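Local atomic coordinates of truncated hemoglobin 4 (Chlamydomonas reinhardtii, PDB entry 6BME), a protein that binds heme b, its iron held between a histidine and a lysine, in a 2-on-2 truncated globin fold, and is probably able to bind oxygen. Residues Lys22-Asp27 with Asp84-His89; Leu72-Gly77 with Glu121-Lys126; Leu78-Phe83 with Leu117-Arg122. All coordinates share one frame; numbering follows the deposited sequence.

Contact 1 of 3, residues Lys22-Asp27 with Asp84-His89; sequences KKLMND and DKVAGH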
loop_
_atom_site.group_PDB
_atom_site.type_symbol
_atom_site.label_atom_id
_atom_site.label_comp_id
_atom_site.label_asym_id
_atom_site.label_seq_id
_atom_site.Cartn_x
_atom_site.Cartn_y
_atom_site.Cartn_z
ATOM N N LYS A 22 -4.090 -10.583 -1.529
ATOM C CA LYS A 22 -4.392 -11.504 -2.621
ATOM C C LYS A 22 -4.562 -10.761 -3.938
ATOM O O LYS A 22 -4.126 -11.248 -4.989
ATOM C CB LYS A 22 -5.639 -12.329 -2.280
ATOM C CG LYS A 22 -5.407 -13.329 -1.153
ATOM C CD LYS A 22 -6.674 -14.089 -0.815
ATOM C CE LYS A 22 -6.483 -14.980 0.417
ATOM N NZ LYS A 22 -7.440 -14.640 1.512
ATOM N N LYS A 23 -5.153 -9.561 -3.900
ATOM C CA LYS A 23 -5.233 -8.738 -5.109
ATOM C C LYS A 23 -3.848 -8.471 -5.692
ATOM O O LYS A 23 -3.646 -8.575 -6.904
ATOM C CB LYS A 23 -5.945 -7.415 -4.814
ATOM C CG LYS A 23 -7.458 -7.496 -4.729
ATOM C CD LYS A 23 -8.042 -6.150 -4.309
ATOM C CE LYS A 23 -9.549 -6.221 -4.120
ATOM N NZ LYS A 23 -10.254 -6.518 -5.406
ATOM N N LEU A 24 -2.877 -8.112 -4.845
ATOM C CA LEU A 24 -1.539 -7.825 -5.356
ATOM C C LEU A 24 -0.887 -9.080 -5.923
ATOM O O LEU A 24 -0.287 -9.046 -7.006
ATOM C CB LEU A 24 -0.662 -7.219 -4.258
ATOM C CG LEU A 24 -1.171 -5.980 -3.525
ATOM C CD1 LEU A 24 -0.075 -5.437 -2.620
ATOM C CD2 LEU A 24 -1.633 -4.914 -4.507
ATOM N N MET A 25 -0.976 -10.202 -5.201
ATOM C CA MET A 25 -0.320 -11.413 -5.680
ATOM C C MET A 25 -0.992 -11.966 -6.931
ATOM O O MET A 25 -0.338 -12.645 -7.729
ATOM C CB MET A 25 -0.282 -12.466 -4.566
ATOM C CG MET A 25 0.396 -11.970 -3.282
ATOM S SD MET A 25 2.039 -11.241 -3.573
ATOM C CE MET A 25 2.934 -12.701 -4.107
ATOM N N ASN A 26 -2.267 -11.662 -7.149
ATOM C CA ASN A 26 -2.964 -12.181 -8.314
ATOM C C ASN A 26 -2.930 -11.222 -9.494
ATOM O O ASN A 26 -3.525 -11.517 -10.531
ATOM C CB ASN A 26 -4.407 -12.525 -7.939
ATOM C CG ASN A 26 -4.481 -13.700 -6.973
ATOM O OD1 ASN A 26 -3.729 -14.667 -7.109
ATOM N ND2 ASN A 26 -5.373 -13.614 -5.987
ATOM N N ASP A 27 -2.244 -10.087 -9.360
ATOM C CA ASP A 27 -2.116 -9.130 -10.446
ATOM C C ASP A 27 -0.798 -9.396 -11.157
ATOM O O ASP A 27 0.270 -9.165 -10.567
ATOM C CB ASP A 27 -2.166 -7.698 -9.904
ATOM C CG ASP A 27 -2.183 -6.636 -11.006
ATOM O OD1 ASP A 27 -1.499 -6.806 -12.034
ATOM O OD2 ASP A 27 -2.876 -5.611 -10.834
ATOM N N ASP A 84 -0.322 3.319 -8.954
ATOM C CA ASP A 84 -1.754 3.532 -9.135
ATOM C C ASP A 84 -2.528 2.222 -9.096
ATOM O O ASP A 84 -3.713 2.219 -8.733
ATOM C CB ASP A 84 -2.021 4.269 -10.450
ATOM C CG ASP A 84 -1.504 5.696 -10.431
ATOM O OD1 ASP A 84 -1.345 6.249 -9.322
ATOM O OD2 ASP A 84 -1.253 6.273 -11.519
ATOM N N LYS A 85 -1.900 1.113 -9.505
ATOM C CA LYS A 85 -2.590 -0.173 -9.452
ATOM C C LYS A 85 -2.681 -0.677 -8.013
ATOM O O LYS A 85 -3.736 -1.161 -7.589
ATOM C CB LYS A 85 -1.880 -1.196 -10.350
ATOM C CG LYS A 85 -2.757 -2.381 -10.776
ATOM C CD LYS A 85 -3.890 -1.936 -11.735
ATOM C CE LYS A 85 -4.868 -3.071 -12.015
ATOM N NZ LYS A 85 -4.177 -4.188 -12.738
ATOM N N VAL A 86 -1.586 -0.558 -7.249
ATOM C CA VAL A 86 -1.604 -0.923 -5.835
ATOM C C VAL A 86 -2.631 -0.080 -5.091
ATOM O O VAL A 86 -3.414 -0.594 -4.280
ATOM C CB VAL A 86 -0.195 -0.774 -5.221
ATOM C CG1 VAL A 86 -0.248 -0.803 -3.685
ATOM C CG2 VAL A 86 0.745 -1.862 -5.738
ATOM N N ALA A 87 -2.648 1.228 -5.364
ATOM C CA ALA A 87 -3.593 2.118 -4.692
ATOM C C ALA A 87 -5.032 1.777 -5.057
ATOM O O ALA A 87 -5.925 1.791 -4.194
ATOM C CB ALA A 87 -3.273 3.573 -5.040
ATOM N N GLY A 88 -5.278 1.454 -6.328
ATOM C CA GLY A 88 -6.619 1.032 -6.726
ATOM C C GLY A 88 -7.049 -0.263 -6.055
ATOM O O GLY A 88 -8.186 -0.387 -5.588
ATOM N N HIS A 89 -6.152 -1.252 -6.001
ATOM C CA HIS A 89 -6.494 -2.478 -5.289
ATOM C C HIS A 89 -6.789 -2.200 -3.826
ATOM O O HIS A 89 -7.661 -2.848 -3.235
ATOM C CB HIS A 89 -5.372 -3.509 -5.396
ATOM C CG HIS A 89 -5.236 -4.120 -6.757
ATOM N ND1 HIS A 89 -6.317 -4.584 -7.477
ATOM C CD2 HIS A 89 -4.143 -4.346 -7.527
ATOM C CE1 HIS A 89 -5.893 -5.070 -8.633
ATOM N NE2 HIS A 89 -4.577 -4.944 -8.684
HETATM O O HOH W 1 -9.247 -4.648 -7.424
#

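Contact 2 of 3, residues Leu72-Gly77 with Glu121-Lys126; sequences LIINRG and ERYKGK. With HEM (protoporphyrin IX containing Fe), chain C.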
loop_
_atom_site.group_PDB
_atom_site.type_symbol
_atom_site.label_atom_id
_atom_site.label_comp_id
_atom_site.label_asym_id
_atom_site.label_seq_id
_atom_site.Cartn_x
_atom_site.Cartn_y
_atom_site.Cartn_z
ATOM N N LEU A 72 13.540 -0.625 -5.734
ATOM C CA LEU A 72 12.615 -1.118 -6.753
ATOM C C LEU A 72 12.497 -0.140 -7.913
ATOM O O LEU A 72 12.393 -0.549 -9.078
ATOM C CB LEU A 72 11.229 -1.362 -6.148
ATOM C CG LEU A 72 11.212 -2.326 -4.954
ATOM C CD1 LEU A 72 9.871 -2.289 -4.237
ATOM C CD2 LEU A 72 11.543 -3.738 -5.396
ATOM N N ILE A 73 12.494 1.158 -7.608
ATOM C CA ILE A 73 12.408 2.189 -8.636
ATOM C C ILE A 73 13.700 2.250 -9.440
ATOM O O ILE A 73 13.681 2.474 -10.655
ATOM C CB ILE A 73 12.084 3.552 -7.986
ATOM C CG1 ILE A 73 10.708 3.517 -7.313
ATOM C CG2 ILE A 73 12.128 4.693 -9.016
ATOM C CD1 ILE A 73 10.448 4.716 -6.401
ATOM N N ILE A 74 14.837 2.077 -8.775
ATOM C CA ILE A 74 16.132 2.248 -9.431
ATOM C C ILE A 74 16.577 0.985 -10.156
ATOM O O ILE A 74 17.142 1.058 -11.248
ATOM C CB ILE A 74 17.178 2.699 -8.395
ATOM C CG1 ILE A 74 16.858 4.112 -7.921
ATOM C CG2 ILE A 74 18.583 2.604 -8.982
ATOM C CD1 ILE A 74 17.585 4.512 -6.632
ATOM N N ASN A 75 16.326 -0.183 -9.580
ATOM C CA ASN A 75 16.862 -1.426 -10.104
ATOM C C ASN A 75 15.802 -2.324 -10.727
ATOM O O ASN A 75 16.161 -3.291 -11.407
ATOM C CB ASN A 75 17.577 -2.202 -8.987
ATOM C CG ASN A 75 18.881 -1.556 -8.558
ATOM O OD1 ASN A 75 19.481 -0.771 -9.295
ATOM N ND2 ASN A 75 19.351 -1.923 -7.367
ATOM N N ARG A 76 14.508 -2.042 -10.518
ATOM C CA ARG A 76 13.463 -2.947 -10.985
ATOM C C ARG A 76 12.339 -2.256 -11.760
ATOM O O ARG A 76 11.302 -2.887 -12.012
ATOM C CB ARG A 76 12.864 -3.723 -9.797
ATOM C CG ARG A 76 13.882 -4.410 -8.874
ATOM C CD ARG A 76 14.221 -5.824 -9.303
ATOM N NE ARG A 76 13.041 -6.684 -9.266
ATOM C CZ ARG A 76 12.515 -7.198 -8.157
ATOM N NH1 ARG A 76 13.062 -6.940 -6.975
ATOM N NH2 ARG A 76 11.434 -7.964 -8.232
ATOM N N GLY A 77 12.489 -0.982 -12.121
ATOM C CA GLY A 77 11.510 -0.327 -12.967
ATOM C C GLY A 77 10.172 -0.042 -12.321
ATOM O O GLY A 77 9.174 0.098 -13.031
ATOM N N GLU A 121 11.147 9.764 -12.441
ATOM C CA GLU A 121 11.956 10.903 -12.865
ATOM C C GLU A 121 12.693 11.557 -11.702
ATOM O O GLU A 121 13.680 12.264 -11.927
ATOM C CB GLU A 121 11.081 11.924 -13.592
ATOM C CG GLU A 121 10.547 11.416 -14.932
ATOM C CD GLU A 121 11.543 11.581 -16.080
ATOM O OE1 GLU A 121 11.089 11.756 -17.236
ATOM O OE2 GLU A 121 12.772 11.547 -15.838
ATOM N N ARG A 122 12.253 11.314 -10.468
ATOM C CA ARG A 122 12.909 11.847 -9.281
ATOM C C ARG A 122 14.159 11.066 -8.867
ATOM O O ARG A 122 14.862 11.506 -7.950
ATOM C CB ARG A 122 11.903 11.887 -8.123
ATOM C CG ARG A 122 10.764 12.882 -8.355
ATOM C CD ARG A 122 9.887 13.053 -7.130
ATOM N NE ARG A 122 9.126 14.301 -7.183
ATOM C CZ ARG A 122 7.902 14.414 -7.694
ATOM N NH1 ARG A 122 7.291 15.596 -7.704
ATOM N NH2 ARG A 122 7.287 13.349 -8.193
ATOM N N TYR A 123 14.479 9.957 -9.530
ATOM C CA TYR A 123 15.572 9.080 -9.130
ATOM C C TYR A 123 16.623 9.026 -10.231
ATOM O O TYR A 123 16.312 9.242 -11.404
ATOM C CB TYR A 123 15.040 7.660 -8.822
ATOM C CG TYR A 123 14.068 7.623 -7.672
ATOM C CD1 TYR A 123 12.746 8.032 -7.838
ATOM C CD2 TYR A 123 14.470 7.194 -6.410
ATOM C CE1 TYR A 123 11.846 8.005 -6.770
ATOM C CE2 TYR A 123 13.580 7.162 -5.343
ATOM C CZ TYR A 123 12.271 7.566 -5.530
ATOM O OH TYR A 123 11.389 7.535 -4.475
ATOM N N LYS A 124 17.873 8.738 -9.853
ATOM C CA LYS A 124 18.965 8.583 -10.812
ATOM C C LYS A 124 19.399 7.120 -10.902
ATOM O O LYS A 124 19.031 6.289 -10.073
ATOM C CB LYS A 124 20.166 9.453 -10.416
ATOM C CG LYS A 124 19.889 10.946 -10.333
ATOM C CD LYS A 124 19.826 11.563 -11.716
ATOM C CE LYS A 124 19.918 13.080 -11.649
ATOM N NZ LYS A 124 18.927 13.657 -10.706
ATOM N N GLY A 125 20.203 6.816 -11.922
ATOM C CA GLY A 125 20.814 5.499 -12.024
ATOM C C GLY A 125 19.853 4.353 -12.265
ATOM O O GLY A 125 20.158 3.206 -11.900
ATOM N N LYS A 126 18.703 4.624 -12.885
ATOM C CA LYS A 126 17.698 3.594 -13.098
ATOM C C LYS A 126 18.112 2.646 -14.222
ATOM O O LYS A 126 18.968 2.955 -15.051
ATOM C CB LYS A 126 16.345 4.233 -13.426
ATOM C CG LYS A 126 15.830 5.153 -12.335
ATOM C CD LYS A 126 14.389 5.605 -12.609
ATOM C CE LYS A 126 14.307 6.480 -13.861
ATOM N NZ LYS A 126 15.073 7.752 -13.714
HETATM C CHA HEM C . 7.960 -2.729 1.397
HETATM C CHB HEM C . 4.418 0.398 2.412
HETATM C CHC HEM C . 3.885 1.140 -2.343
HETATM C CHD HEM C . 6.113 -3.073 -3.100
HETATM C C1A HEM C . 7.103 -1.942 2.134
HETATM C C2A HEM C . 7.014 -1.809 3.582
HETATM C C3A HEM C . 6.014 -0.942 3.834
HETATM C C4A HEM C . 5.449 -0.500 2.580
HETATM C CMA HEM C . 5.505 -0.436 5.199
HETATM C CAA HEM C . 7.905 -2.521 4.649
HETATM C CBA HEM C . 7.785 -4.043 4.573
HETATM C CGA HEM C . 8.469 -4.742 5.734
HETATM O O1A HEM C . 9.723 -4.605 5.893
HETATM O O2A HEM C . 7.745 -5.461 6.484
HETATM C C1B HEM C . 4.057 0.973 1.209
HETATM C C2B HEM C . 3.317 2.205 1.021
HETATM C C3B HEM C . 3.192 2.400 -0.301
HETATM C C4B HEM C . 3.816 1.291 -0.979
HETATM C CMB HEM C . 2.807 3.133 2.148
HETATM C CAB HEM C . 2.483 3.540 -1.071
HETATM C CBB HEM C . 1.514 4.297 -0.555
HETATM C C1C HEM C . 4.359 0.013 -2.961
HETATM C C2C HEM C . 4.183 -0.322 -4.343
HETATM C C3C HEM C . 4.768 -1.495 -4.572
HETATM C C4C HEM C . 5.366 -1.938 -3.323
HETATM C CMC HEM C . 3.404 0.543 -5.358
HETATM C CAC HEM C . 4.785 -2.210 -5.936
HETATM C CBC HEM C . 4.711 -3.542 -6.007
HETATM C C1D HEM C . 6.875 -3.302 -1.966
HETATM C C2D HEM C . 7.874 -4.338 -1.797
HETATM C C3D HEM C . 8.368 -4.242 -0.563
HETATM C C4D HEM C . 7.712 -3.141 0.100
HETATM C CMD HEM C . 8.251 -5.372 -2.871
HETATM C CAD HEM C . 9.441 -5.144 0.114
HETATM C CBD HEM C . 10.837 -4.740 -0.338
HETATM C CGD HEM C . 11.814 -5.693 0.311
HETATM O O1D HEM C . 11.611 -6.047 1.501
HETATM O O2D HEM C . 12.799 -6.081 -0.355
HETATM N NA HEM C . 6.131 -1.146 1.573
HETATM N NB HEM C . 4.352 0.441 -0.037
HETATM N NC HEM C . 5.093 -0.988 -2.374
HETATM N ND HEM C . 6.809 -2.576 -0.786
HETATM FE FE HEM C . 5.577 -1.079 -0.414
#

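Contact 3 of 3, residues Leu78-Phe83 with Leu117-Arg122; sequences LNLTHF and LFDPER. With HEM (protoporphyrin IX containing Fe), chain C.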
loop_
_atom_site.group_PDB
_atom_site.type_symbol
_atom_site.label_atom_id
_atom_site.label_comp_id
_atom_site.label_asym_id
_atom_site.label_seq_id
_atom_site.Cartn_x
_atom_site.Cartn_y
_atom_site.Cartn_z
ATOM N N LEU A 78 10.120 0.060 -10.993
ATOM C CA LEU A 78 8.871 0.395 -10.309
ATOM C C LEU A 78 8.442 1.806 -10.694
ATOM O O LEU A 78 9.256 2.738 -10.687
ATOM C CB LEU A 78 9.060 0.288 -8.796
ATOM C CG LEU A 78 7.776 0.486 -7.985
ATOM C CD1 LEU A 78 6.837 -0.630 -8.354
ATOM C CD2 LEU A 78 8.036 0.507 -6.461
ATOM N N ASN A 79 7.168 1.974 -11.051
ATOM C CA ASN A 79 6.750 3.250 -11.628
ATOM C C ASN A 79 5.356 3.651 -11.146
ATOM O O ASN A 79 4.721 2.968 -10.333
ATOM C CB ASN A 79 6.837 3.203 -13.165
ATOM C CG ASN A 79 5.886 2.193 -13.789
ATOM O OD1 ASN A 79 4.731 2.106 -13.413
ATOM N ND2 ASN A 79 6.377 1.436 -14.763
ATOM N N LEU A 80 4.885 4.792 -11.665
ATOM C CA LEU A 80 3.613 5.348 -11.226
ATOM C C LEU A 80 2.437 4.459 -11.613
ATOM O O LEU A 80 1.414 4.448 -10.916
ATOM C CB LEU A 80 3.433 6.752 -11.812
ATOM C CG LEU A 80 4.267 7.871 -11.184
ATOM C CD1 LEU A 80 4.061 9.152 -11.941
ATOM C CD2 LEU A 80 3.920 8.059 -9.694
ATOM N N THR A 81 2.539 3.738 -12.733
ATOM C CA THR A 81 1.465 2.818 -13.089
ATOM C C THR A 81 1.352 1.724 -12.034
ATOM O O THR A 81 0.251 1.343 -11.629
ATOM C CB THR A 81 1.709 2.210 -14.472
ATOM O OG1 THR A 81 1.938 3.258 -15.431
ATOM C CG2 THR A 81 0.493 1.399 -14.931
ATOM N N HIS A 82 2.487 1.227 -11.554
ATOM C CA HIS A 82 2.439 0.237 -10.488
ATOM C C HIS A 82 1.815 0.826 -9.227
ATOM O O HIS A 82 0.948 0.192 -8.609
ATOM C CB HIS A 82 3.840 -0.297 -10.214
ATOM C CG HIS A 82 4.474 -0.945 -11.405
ATOM N ND1 HIS A 82 5.743 -0.631 -11.835
ATOM C CD2 HIS A 82 4.005 -1.878 -12.267
ATOM C CE1 HIS A 82 6.037 -1.354 -12.900
ATOM N NE2 HIS A 82 4.995 -2.109 -13.191
ATOM N N PHE A 83 2.224 2.050 -8.848
ATOM C CA PHE A 83 1.654 2.701 -7.666
ATOM C C PHE A 83 0.144 2.845 -7.792
ATOM O O PHE A 83 -0.600 2.592 -6.834
ATOM C CB PHE A 83 2.275 4.081 -7.438
ATOM C CG PHE A 83 1.625 4.854 -6.307
ATOM C CD1 PHE A 83 0.480 5.619 -6.526
ATOM C CD2 PHE A 83 2.143 4.793 -5.017
ATOM C CE1 PHE A 83 -0.131 6.305 -5.484
ATOM C CE2 PHE A 83 1.546 5.484 -3.967
ATOM C CZ PHE A 83 0.404 6.238 -4.198
ATOM N N LEU A 117 6.310 10.333 -4.674
ATOM C CA LEU A 117 7.537 9.629 -4.314
ATOM C C LEU A 117 7.777 8.390 -5.163
ATOM O O LEU A 117 8.836 7.764 -5.036
ATOM C CB LEU A 117 7.504 9.222 -2.840
ATOM C CG LEU A 117 7.032 10.294 -1.848
ATOM C CD1 LEU A 117 6.788 9.683 -0.476
ATOM C CD2 LEU A 117 8.016 11.456 -1.772
ATOM N N PHE A 118 6.815 8.005 -5.992
ATOM C CA PHE A 118 6.964 6.871 -6.887
ATOM C C PHE A 118 7.148 7.309 -8.329
ATOM O O PHE A 118 7.056 6.480 -9.240
ATOM C CB PHE A 118 5.772 5.926 -6.728
ATOM C CG PHE A 118 5.793 5.194 -5.420
ATOM C CD1 PHE A 118 5.314 5.801 -4.270
ATOM C CD2 PHE A 118 6.375 3.928 -5.325
ATOM C CE1 PHE A 118 5.358 5.140 -3.035
ATOM C CE2 PHE A 118 6.428 3.260 -4.107
ATOM C CZ PHE A 118 5.922 3.874 -2.953
ATOM N N ASP A 119 7.447 8.586 -8.546
ATOM C CA ASP A 119 7.765 9.098 -9.870
ATOM C C ASP A 119 9.225 8.781 -10.195
ATOM O O ASP A 119 10.138 9.364 -9.591
ATOM C CB ASP A 119 7.498 10.602 -9.926
ATOM C CG ASP A 119 7.747 11.202 -11.303
ATOM O OD1 ASP A 119 8.345 10.540 -12.183
ATOM O OD2 ASP A 119 7.339 12.361 -11.495
ATOM N N PRO A 120 9.484 7.903 -11.165
ATOM C CA PRO A 120 10.876 7.526 -11.462
ATOM C C PRO A 120 11.738 8.693 -11.909
ATOM O O PRO A 120 12.960 8.623 -11.761
ATOM C CB PRO A 120 10.728 6.487 -12.581
ATOM C CG PRO A 120 9.288 6.000 -12.464
ATOM C CD PRO A 120 8.528 7.199 -12.033
ATOM N N GLU A 121 11.147 9.764 -12.441
ATOM C CA GLU A 121 11.956 10.903 -12.865
ATOM C C GLU A 121 12.693 11.557 -11.702
ATOM O O GLU A 121 13.680 12.264 -11.927
ATOM C CB GLU A 121 11.081 11.924 -13.592
ATOM C CG GLU A 121 10.547 11.416 -14.932
ATOM C CD GLU A 121 11.543 11.581 -16.080
ATOM O OE1 GLU A 121 11.089 11.756 -17.236
ATOM O OE2 GLU A 121 12.772 11.547 -15.838
ATOM N N ARG A 122 12.253 11.314 -10.468
ATOM C CA ARG A 122 12.909 11.847 -9.281
ATOM C C ARG A 122 14.159 11.066 -8.867
ATOM O O ARG A 122 14.862 11.506 -7.950
ATOM C CB ARG A 122 11.903 11.887 -8.123
ATOM C CG ARG A 122 10.764 12.882 -8.355
ATOM C CD ARG A 122 9.887 13.053 -7.130
ATOM N NE ARG A 122 9.126 14.301 -7.183
ATOM C CZ ARG A 122 7.902 14.414 -7.694
ATOM N NH1 ARG A 122 7.291 15.596 -7.704
ATOM N NH2 ARG A 122 7.287 13.349 -8.193
HETATM C CHA HEM C . 7.960 -2.729 1.397
HETATM C CHB HEM C . 4.418 0.398 2.412
HETATM C CHC HEM C . 3.885 1.140 -2.343
HETATM C CHD HEM C . 6.113 -3.073 -3.100
HETATM C C1A HEM C . 7.103 -1.942 2.134
HETATM C C2A HEM C . 7.014 -1.809 3.582
HETATM C C3A HEM C . 6.014 -0.942 3.834
HETATM C C4A HEM C . 5.449 -0.500 2.580
HETATM C CMA HEM C . 5.505 -0.436 5.199
HETATM C CAA HEM C . 7.905 -2.521 4.649
HETATM C CBA HEM C . 7.785 -4.043 4.573
HETATM C CGA HEM C . 8.469 -4.742 5.734
HETATM O O1A HEM C . 9.723 -4.605 5.893
HETATM O O2A HEM C . 7.745 -5.461 6.484
HETATM C C1B HEM C . 4.057 0.973 1.209
HETATM C C2B HEM C . 3.317 2.205 1.021
HETATM C C3B HEM C . 3.192 2.400 -0.301
HETATM C C4B HEM C . 3.816 1.291 -0.979
HETATM C CMB HEM C . 2.807 3.133 2.148
HETATM C CAB HEM C . 2.483 3.540 -1.071
HETATM C CBB HEM C . 1.514 4.297 -0.555
HETATM C C1C HEM C . 4.359 0.013 -2.961
HETATM C C2C HEM C . 4.183 -0.322 -4.343
HETATM C C3C HEM C . 4.768 -1.495 -4.572
HETATM C C4C HEM C . 5.366 -1.938 -3.323
HETATM C CMC HEM C . 3.404 0.543 -5.358
HETATM C CAC HEM C . 4.785 -2.210 -5.936
HETATM C CBC HEM C . 4.711 -3.542 -6.007
HETATM C C1D HEM C . 6.875 -3.302 -1.966
HETATM C C2D HEM C . 7.874 -4.338 -1.797
HETATM C C3D HEM C . 8.368 -4.242 -0.563
HETATM C C4D HEM C . 7.712 -3.141 0.100
HETATM C CMD HEM C . 8.251 -5.372 -2.871
HETATM C CAD HEM C . 9.441 -5.144 0.114
HETATM C CBD HEM C . 10.837 -4.740 -0.338
HETATM C CGD HEM C . 11.814 -5.693 0.311
HETATM O O1D HEM C . 11.611 -6.047 1.501
HETATM O O2D HEM C . 12.799 -6.081 -0.355
HETATM N NA HEM C . 6.131 -1.146 1.573
HETATM N NB HEM C . 4.352 0.441 -0.037
HETATM N NC HEM C . 5.093 -0.988 -2.374
HETATM N ND HEM C . 6.809 -2.576 -0.786
HETATM FE FE HEM C . 5.577 -1.079 -0.414
#

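Contact 1 of 3, residues Lys22-Asp27 with Asp84-His89
Asp-27 reaches across to His-89 and Lys-85 through a single carboxylate oxygen, OD2, which accepts from both. The bond from His-89 NE2 to Asp-27 OD2, a His-carboxylate hydrogen bond, is 2.8 Å long and almost straight, at 175° at the hydrogen. OD2 lies in the imidazole plane and accepts on its anti lone pair, while the carboxylate itself stands nearly perpendicular to that ring (82°). Lys-85 NZ approaches the same OD2 on its syn side, somewhat out of the carboxylate plane, in a salt bridge of 2.7 Å. CG of Asp-27, anti to the backbone N (chi1 -174°), sets the carboxylate on the side of helix 80-96, from the turn just after helix 10-25. Its other oxygen, OD1, accepts from the backbone N of Asp-29. Two donors on OD2 would probably favour the charged carboxylate.

At the far side of the imidazole, a water in the ring plane is hydrogen-bonded to His-89 ND1 at 2.9 Å; it accepts from Lys-23 NZ. That ammonium makes a salt bridge with Glu-96 as well. The aliphatic part of Lys-23 packs on the histidine: CB sits over one ring face in a CH-pi contact, 4.2 Å from the centroid, and CD passes 3.5 Å from His-89 O. With one edge atom bonded to carboxylate and the other to water, the ring's rotation is well defined.

Deeper in, Leu-24 CD2 touches Val-86 CG2 at 4.1 Å and also meets His-89 CD2. The contact thus joins the end of helix 10-25 and the turn after it to helix 80-96 of the globin fold; Phe-49 of helix 39-53 and Leu-30 of a loop pack against Val-86, which also touches the heme.

Contact 2 of 3, residues Leu72-Gly77 with Glu121-Lys126
Ile-74, in the last turn of helix 62-75, lies beside the C-terminal loop at Lys-126, their CA atoms 4.2 Å apart, and no conventional hydrogen bond links the two segments. In this 2-on-2 globin, helix 62-75 supplies His-69, an axial ligand of the heme iron, and residues 123-126 of the tail pack against the end of that helix. The closest backbone approach is a CA-H...O contact, Lys-126 CA to Ile-74 O at 3.2 Å, with 147° at the hydrogen.

Ile-73 and Ile-74 pack on Tyr-123. Ile-73 CG2 rests over one face of its ring, 3.9 Å from the centroid and displaced toward CD1, a CH-pi contact. The other branch of Ile-73 reaches the phenol end, where CD1 is 3.5 Å from Tyr-123 CZ. The two methyls therefore touch different parts of the ring, CG2 near its root and CD1 near the hydroxyl. Chi1 (-64°) sets CG1 beside the backbone N and CG2 anti to it, and chi2 near 180° extends CD1 toward the hydroxyl end. The hydroxyl is hydrogen-bonded to Leu-117 O, which ties the far end of the ring to the preceding loop.

Ile-74 crosses Tyr-123 at about a right angle: its CG1 meets Tyr-123 CB at 4.1 Å, and its CG2 approaches Gly-125 O at 3.4 Å. Lys-126 runs its aliphatic chain past Ile-73 O, and its bends at chi3 and chi4 turn the ammonium back to its own tail, where it hydrogen-bonds Pro-120 O. A second hydrogen bond joins Lys-126 NZ to Tyr-123 O at 3.0 Å, with the donor 41° out of the carbonyl plane.

Contact 3 of 3, residues Leu78-Phe83 with Leu117-Arg122
Phe-118 projects its ring between Leu-78 and Phe-83 at the start of helix 80-96, in the heme pocket of this 2-on-2 globin. Phe-83 CD2 lies over one face of the Phe-118 ring, 3.4 Å from CD1, and is offset toward the rim. The two rings meet obliquely, with planes at 37° and centroids 5.1 Å apart. Leu-78 fills the adjoining side: its CD2 lies in the plane of the Phe-118 ring, at the CD2-CE2 edge, 4.0 Å from CE2. The tip of the ring enters the heme side of the hollow, where Phe-118 CZ approaches HEM CHC at 3.5 Å.

Leu-78 forks between two partners, since its other methyl, CD1, touches HEM CAC at 3.5 Å. Phe-83 likewise adjoins the vinyl carbons CAB and CBB through CE2. Phe-118 and the axial ligand His-69 form an edge-to-face pair, so an alanine here would probably leave a gap between Leu-78, Phe-83 and the porphyrin and leave the His-69 ring without its aromatic neighbour.

Farther from the heme, Leu-80 and Pro-120 continue the fit. Leu-80 CD2 sits on the backbone of Phe-118, 3.5 Å from its O. Pro-120 then presents CG to residues 78-79, 3.8 Å from Asn-79 CB and close to Leu-78 O. The start of helix 80-96 is closed by a capping box. Asn-79 is the N-cap, its CG placed between the backbone N and the carbonyl carbon (chi1 64°), and its OD1 accepts from His-82 N. On the facing loop Asp-119 forms an Asx turn, its OD1 accepting from Glu-121 N. The box closes with Asn-79 N donating to His-82 ND1 at 3.1 Å, tilted 17° from the imidazole plane.

How the contacts relate
Along the chain the first segments run 22-27, 72-77 and 78-83, followed by 84-89, 117-122 and 121-126. Contact 1 therefore interleaves with both others, whereas contacts 2 and 3 end on the same C-terminal loop and share Glu-121 and Arg-122. Their centres are about 8 Å apart, and a probable hydrogen bond, Leu-72 O to Leu-78 N, joins them. Contact 1 lies about 15 Å from contact 3, centre to centre, and about 21 Å from contact 2. Helix 80-96 meets helix 10-25 in contact 1 and the C-terminal loop in contact 3, and that loop meets helix 62-75 in contact 2, with heme-pocket residues in all three.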